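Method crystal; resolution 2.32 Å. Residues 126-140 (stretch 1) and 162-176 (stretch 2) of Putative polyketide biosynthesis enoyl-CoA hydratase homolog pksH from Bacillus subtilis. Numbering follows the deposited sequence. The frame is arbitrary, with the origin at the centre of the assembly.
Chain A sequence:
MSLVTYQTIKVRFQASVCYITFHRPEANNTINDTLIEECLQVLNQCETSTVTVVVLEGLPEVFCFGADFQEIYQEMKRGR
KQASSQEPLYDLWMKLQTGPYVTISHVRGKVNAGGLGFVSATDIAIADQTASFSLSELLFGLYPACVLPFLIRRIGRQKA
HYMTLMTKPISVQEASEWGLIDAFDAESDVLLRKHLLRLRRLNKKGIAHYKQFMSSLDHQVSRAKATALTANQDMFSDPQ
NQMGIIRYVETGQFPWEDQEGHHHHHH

Stretch 1 (126-140) IADQTASFSLSELLF
Stretch 2 162-176: YMTLMTKPISVQEAS

The two segments run antiparallel, and a single bridge sets their register: Phe133 N donates to Ile170 O (3.2 Å) and Ile170 N to Phe133 O (2.7 Å), with CA atoms 5.3 Å apart. From there Ser134 is paired with Pro169 (CA-CA 4.0 Å) and Ser136 with Thr167 (CA-CA 4.7 Å). A small serine suits so tight a crossing: Ser134, chi1 p, points its CB toward the other stretch and rests it 3.5 Å from Pro169 CB.

Stretch 1 is extended from Ser132 to Leu135, then closes into a 3-10 segment at 137-139. In stretch 2, Thr167 leaves the first helix with phi 63° and psi -13°, and its CA lies 3.3 Å from Leu135 O, a CA-H...O contact. The stretch continues extended through Ile170 and enters the second helix after Ser171, whose OG (chi1 p) caps Glu174 N at 3.2 Å; Glu174 OE2 accepts from Ser171 N at 3.0 Å.

Phe133 (m, chi2 -91°) is buried, its CE2 3.6 Å from Ala175 CB, where a methyl on the second helix leaves room for the ring. Val172 CA and Ile170 CG1 (p, t) lie at the ring edge. Val172, chi1 p, fits against the Asp128-Ala131 type I turn, with CG2 3.6 Å from Asp128 O and CB 3.4 Å from Ala131 O.

Leu135 (m, t) sets CG 3.8 Å from the CE of selenomethionine Met163 and CD1 3.6 Å from Thr164 OG1. Leu138 (t, p) has its CB toward stretch 2, and its CD2 lies 4.0 Å from Leu165 CD2, while Leu139 CD1 meets Thr167 CG2 at 3.3 Å.

Water 1 links the two stretches, donating to Leu135 O (2.7 Å) and Thr164 O (3.0 Å) and accepting from Leu138 N (2.8 Å). In all, 849 Å² is buried, summed over both sides.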

# COMPACT_ATOMS: atom_id res chain seq x y z
N ILE A 126 -11.24 -1.35 4.09
CA ILE A 126 -12.49 -0.62 4.32
C ILE A 126 -12.29 0.89 4.20
O ILE A 126 -11.18 1.40 4.38
CB ILE A 126 -13.06 -0.92 5.72
CG1 ILE A 126 -12.16 -0.31 6.79
CG2 ILE A 126 -13.13 -2.43 5.95
CD1 ILE A 126 -12.67 -0.51 8.18
N ALA A 127 -13.35 1.62 3.89
CA ALA A 127 -13.21 3.06 3.75
C ALA A 127 -14.50 3.80 4.04
O ALA A 127 -15.52 3.18 4.37
CB ALA A 127 -12.71 3.38 2.34
N ASP A 128 -14.44 5.12 3.93
CA ASP A 128 -15.62 5.97 4.12
C ASP A 128 -15.87 6.70 2.80
O ASP A 128 -15.12 6.51 1.84
CB ASP A 128 -15.41 6.98 5.26
CG ASP A 128 -14.28 7.95 5.00
OD1 ASP A 128 -14.07 8.35 3.83
OD2 ASP A 128 -13.60 8.34 5.98
N GLN A 129 -16.90 7.53 2.76
CA GLN A 129 -17.29 8.30 1.57
C GLN A 129 -16.16 9.13 0.97
O GLN A 129 -16.15 9.42 -0.23
CB GLN A 129 -18.42 9.27 1.93
CG GLN A 129 -19.43 8.75 2.92
CD GLN A 129 -20.48 7.89 2.27
OE1 GLN A 129 -21.10 8.29 1.29
NE2 GLN A 129 -20.70 6.70 2.82
N THR A 130 -15.23 9.52 1.81
CA THR A 130 -14.11 10.35 1.41
C THR A 130 -13.01 9.74 0.53
O THR A 130 -12.40 10.44 -0.27
CB THR A 130 -13.46 10.94 2.66
OG1 THR A 130 -14.37 11.88 3.25
CG2 THR A 130 -12.15 11.62 2.32
N ALA A 131 -12.77 8.44 0.68
CA ALA A 131 -11.71 7.76 -0.07
C ALA A 131 -11.78 7.87 -1.60
O ALA A 131 -12.84 7.69 -2.20
CB ALA A 131 -11.65 6.28 0.33
N SER A 132 -10.65 8.17 -2.20
CA SER A 132 -10.54 8.23 -3.65
C SER A 132 -9.17 7.62 -3.96
O SER A 132 -8.23 7.75 -3.18
CB SER A 132 -10.62 9.67 -4.16
OG SER A 132 -9.46 10.41 -3.81
N PHE A 133 -9.06 6.96 -5.10
CA PHE A 133 -7.82 6.28 -5.47
C PHE A 133 -7.32 6.70 -6.85
O PHE A 133 -8.11 6.82 -7.78
CB PHE A 133 -8.09 4.76 -5.44
CG PHE A 133 -8.74 4.29 -4.17
CD1 PHE A 133 -7.97 3.89 -3.08
CD2 PHE A 133 -10.12 4.33 -4.03
CE1 PHE A 133 -8.57 3.53 -1.87
CE2 PHE A 133 -10.74 3.98 -2.83
CZ PHE A 133 -9.96 3.57 -1.74
N SER A 134 -6.01 6.89 -6.99
CA SER A 134 -5.48 7.30 -8.29
C SER A 134 -4.04 6.88 -8.62
O SER A 134 -3.21 6.67 -7.74
CB SER A 134 -5.59 8.82 -8.44
OG SER A 134 -4.71 9.48 -7.54
N LEU A 135 -3.79 6.75 -9.92
CA LEU A 135 -2.48 6.37 -10.45
C LEU A 135 -2.16 7.36 -11.57
O LEU A 135 -2.67 7.23 -12.68
CB LEU A 135 -2.52 4.95 -11.03
CG LEU A 135 -2.85 3.81 -10.07
CD1 LEU A 135 -2.82 2.49 -10.82
CD2 LEU A 135 -1.84 3.79 -8.93
N SER A 136 -1.32 8.35 -11.25
CA SER A 136 -0.95 9.38 -12.21
C SER A 136 0.45 9.18 -12.79
O SER A 136 0.86 9.90 -13.71
CB SER A 136 -1.02 10.76 -11.53
OG SER A 136 -0.10 10.85 -10.44
N GLU A 137 1.19 8.21 -12.27
CA GLU A 137 2.54 7.94 -12.72
C GLU A 137 2.77 8.01 -14.23
O GLU A 137 3.76 8.58 -14.68
CB GLU A 137 3.00 6.56 -12.23
CG GLU A 137 3.12 6.42 -10.71
CD GLU A 137 1.80 6.58 -10.00
OE1 GLU A 137 0.80 5.95 -10.43
OE2 GLU A 137 1.75 7.33 -9.00
N LEU A 138 1.85 7.45 -15.02
CA LEU A 138 2.01 7.43 -16.47
C LEU A 138 2.13 8.82 -17.12
O LEU A 138 2.59 8.93 -18.26
CB LEU A 138 0.86 6.64 -17.10
CG LEU A 138 1.09 6.02 -18.49
CD1 LEU A 138 2.35 5.16 -18.48
CD2 LEU A 138 -0.11 5.18 -18.88
N LEU A 139 1.74 9.86 -16.40
CA LEU A 139 1.85 11.22 -16.92
C LEU A 139 3.34 11.59 -17.02
O LEU A 139 3.73 12.46 -17.81
CB LEU A 139 1.11 12.20 -16.01
CG LEU A 139 -0.42 12.04 -15.96
CD1 LEU A 139 -1.00 12.89 -14.84
CD2 LEU A 139 -1.01 12.43 -17.31
N PHE A 140 4.17 10.93 -16.23
CA PHE A 140 5.59 11.18 -16.24
C PHE A 140 6.34 9.99 -16.82
O PHE A 140 7.53 9.80 -16.56
CB PHE A 140 6.09 11.46 -14.82
CG PHE A 140 5.41 12.62 -14.16
CD1 PHE A 140 4.52 12.42 -13.11
CD2 PHE A 140 5.63 13.92 -14.60
CE1 PHE A 140 3.86 13.49 -12.51
CE2 PHE A 140 4.98 15.01 -14.00
CZ PHE A 140 4.09 14.79 -12.96
N TYR A 162 -7.08 0.24 -17.26
CA TYR A 162 -7.86 1.44 -17.57
C TYR A 162 -7.49 2.56 -16.60
O TYR A 162 -7.34 3.72 -17.00
CB TYR A 162 -9.34 1.10 -17.44
CG TYR A 162 -10.30 2.19 -17.86
CD1 TYR A 162 -10.29 2.70 -19.17
CD2 TYR A 162 -11.25 2.69 -16.96
CE1 TYR A 162 -11.21 3.68 -19.57
CE2 TYR A 162 -12.16 3.66 -17.35
CZ TYR A 162 -12.14 4.15 -18.64
OH TYR A 162 -13.06 5.10 -19.01
N MSE A 163 -7.33 2.20 -15.34
CA MSE A 163 -6.97 3.13 -14.28
C MSE A 163 -5.63 3.79 -14.55
O MSE A 163 -5.48 5.01 -14.42
CB MSE A 163 -6.87 2.38 -12.96
CG MSE A 163 -7.72 2.93 -11.85
SE MSE A 163 -7.55 1.79 -10.30
CE MSE A 163 -6.47 2.98 -9.23
N THR A 164 -4.64 2.97 -14.89
CA THR A 164 -3.29 3.46 -15.13
C THR A 164 -3.24 4.34 -16.36
O THR A 164 -2.60 5.39 -16.33
CB THR A 164 -2.30 2.28 -15.29
OG1 THR A 164 -2.47 1.36 -14.20
CG2 THR A 164 -0.85 2.79 -15.27
N LEU A 165 -3.91 3.92 -17.42
CA LEU A 165 -3.94 4.67 -18.67
C LEU A 165 -4.72 5.98 -18.55
O LEU A 165 -4.30 7.00 -19.10
CB LEU A 165 -4.57 3.83 -19.79
CG LEU A 165 -3.82 2.61 -20.34
CD1 LEU A 165 -4.74 1.81 -21.23
CD2 LEU A 165 -2.59 3.06 -21.12
N MSE A 166 -5.84 5.96 -17.82
CA MSE A 166 -6.68 7.15 -17.66
C MSE A 166 -6.23 8.17 -16.62
O MSE A 166 -6.65 9.32 -16.66
CB MSE A 166 -8.12 6.75 -17.38
CG MSE A 166 -8.83 6.12 -18.57
SE MSE A 166 -8.78 7.21 -20.17
CE MSE A 166 -7.44 6.25 -21.15
N THR A 167 -5.39 7.75 -15.68
CA THR A 167 -4.85 8.66 -14.68
C THR A 167 -5.83 9.34 -13.72
O THR A 167 -5.40 9.91 -12.71
CB THR A 167 -4.05 9.75 -15.38
OG1 THR A 167 -3.00 9.14 -16.15
CG2 THR A 167 -3.46 10.72 -14.37
N LYS A 168 -7.12 9.29 -13.99
CA LYS A 168 -8.04 9.97 -13.09
C LYS A 168 -8.47 9.14 -11.89
O LYS A 168 -8.80 7.96 -12.01
CB LYS A 168 -9.28 10.48 -13.83
CG LYS A 168 -10.15 9.41 -14.44
CD LYS A 168 -11.43 10.04 -14.98
CE LYS A 168 -12.21 10.75 -13.87
NZ LYS A 168 -13.55 11.23 -14.33
N PRO A 169 -8.47 9.76 -10.70
CA PRO A 169 -8.86 9.08 -9.47
C PRO A 169 -10.24 8.47 -9.61
O PRO A 169 -11.10 9.01 -10.32
CB PRO A 169 -8.80 10.19 -8.43
CG PRO A 169 -9.14 11.40 -9.22
CD PRO A 169 -8.32 11.21 -10.46
N ILE A 170 -10.46 7.34 -8.96
CA ILE A 170 -11.75 6.68 -9.02
C ILE A 170 -12.46 6.92 -7.69
O ILE A 170 -11.81 7.16 -6.67
CB ILE A 170 -11.61 5.17 -9.27
CG1 ILE A 170 -11.08 4.47 -8.02
CG2 ILE A 170 -10.65 4.92 -10.44
CD1 ILE A 170 -11.19 2.97 -8.09
N SER A 171 -13.78 6.85 -7.72
CA SER A 171 -14.59 7.07 -6.53
C SER A 171 -14.59 5.86 -5.60
O SER A 171 -14.23 4.75 -6.00
CB SER A 171 -16.02 7.39 -6.94
OG SER A 171 -16.62 6.26 -7.55
N VAL A 172 -15.01 6.07 -4.36
CA VAL A 172 -15.08 4.98 -3.41
C VAL A 172 -16.12 3.97 -3.90
O VAL A 172 -16.07 2.79 -3.55
CB VAL A 172 -15.45 5.48 -1.99
CG1 VAL A 172 -16.77 6.21 -2.03
CG2 VAL A 172 -15.51 4.31 -1.03
N GLN A 173 -17.05 4.44 -4.73
CA GLN A 173 -18.10 3.58 -5.29
C GLN A 173 -17.52 2.59 -6.29
O GLN A 173 -17.80 1.39 -6.21
CB GLN A 173 -19.18 4.41 -6.02
CG GLN A 173 -20.14 5.20 -5.14
CD GLN A 173 -19.46 6.28 -4.32
OE1 GLN A 173 -18.52 6.94 -4.79
NE2 GLN A 173 -19.94 6.49 -3.11
N GLU A 174 -16.72 3.09 -7.23
CA GLU A 174 -16.11 2.23 -8.24
C GLU A 174 -15.16 1.25 -7.55
O GLU A 174 -15.15 0.07 -7.87
CB GLU A 174 -15.32 3.04 -9.26
CG GLU A 174 -16.03 4.25 -9.78
CD GLU A 174 -15.23 4.97 -10.84
OE1 GLU A 174 -15.22 4.49 -12.00
OE2 GLU A 174 -14.60 6.00 -10.52
N ALA A 175 -14.37 1.77 -6.61
CA ALA A 175 -13.44 0.92 -5.88
C ALA A 175 -14.23 -0.26 -5.31
O ALA A 175 -13.77 -1.41 -5.36
CB ALA A 175 -12.78 1.71 -4.75
N SER A 176 -15.41 0.02 -4.78
CA SER A 176 -16.26 -1.01 -4.20
C SER A 176 -16.75 -1.98 -5.26
O SER A 176 -16.64 -3.19 -5.09
CB SER A 176 -17.47 -0.39 -3.48
OG SER A 176 -18.32 -1.39 -2.94
O HOH W 1 -0.64 6.43 -14.33
O HOH W 2 -5.86 6.39 -11.69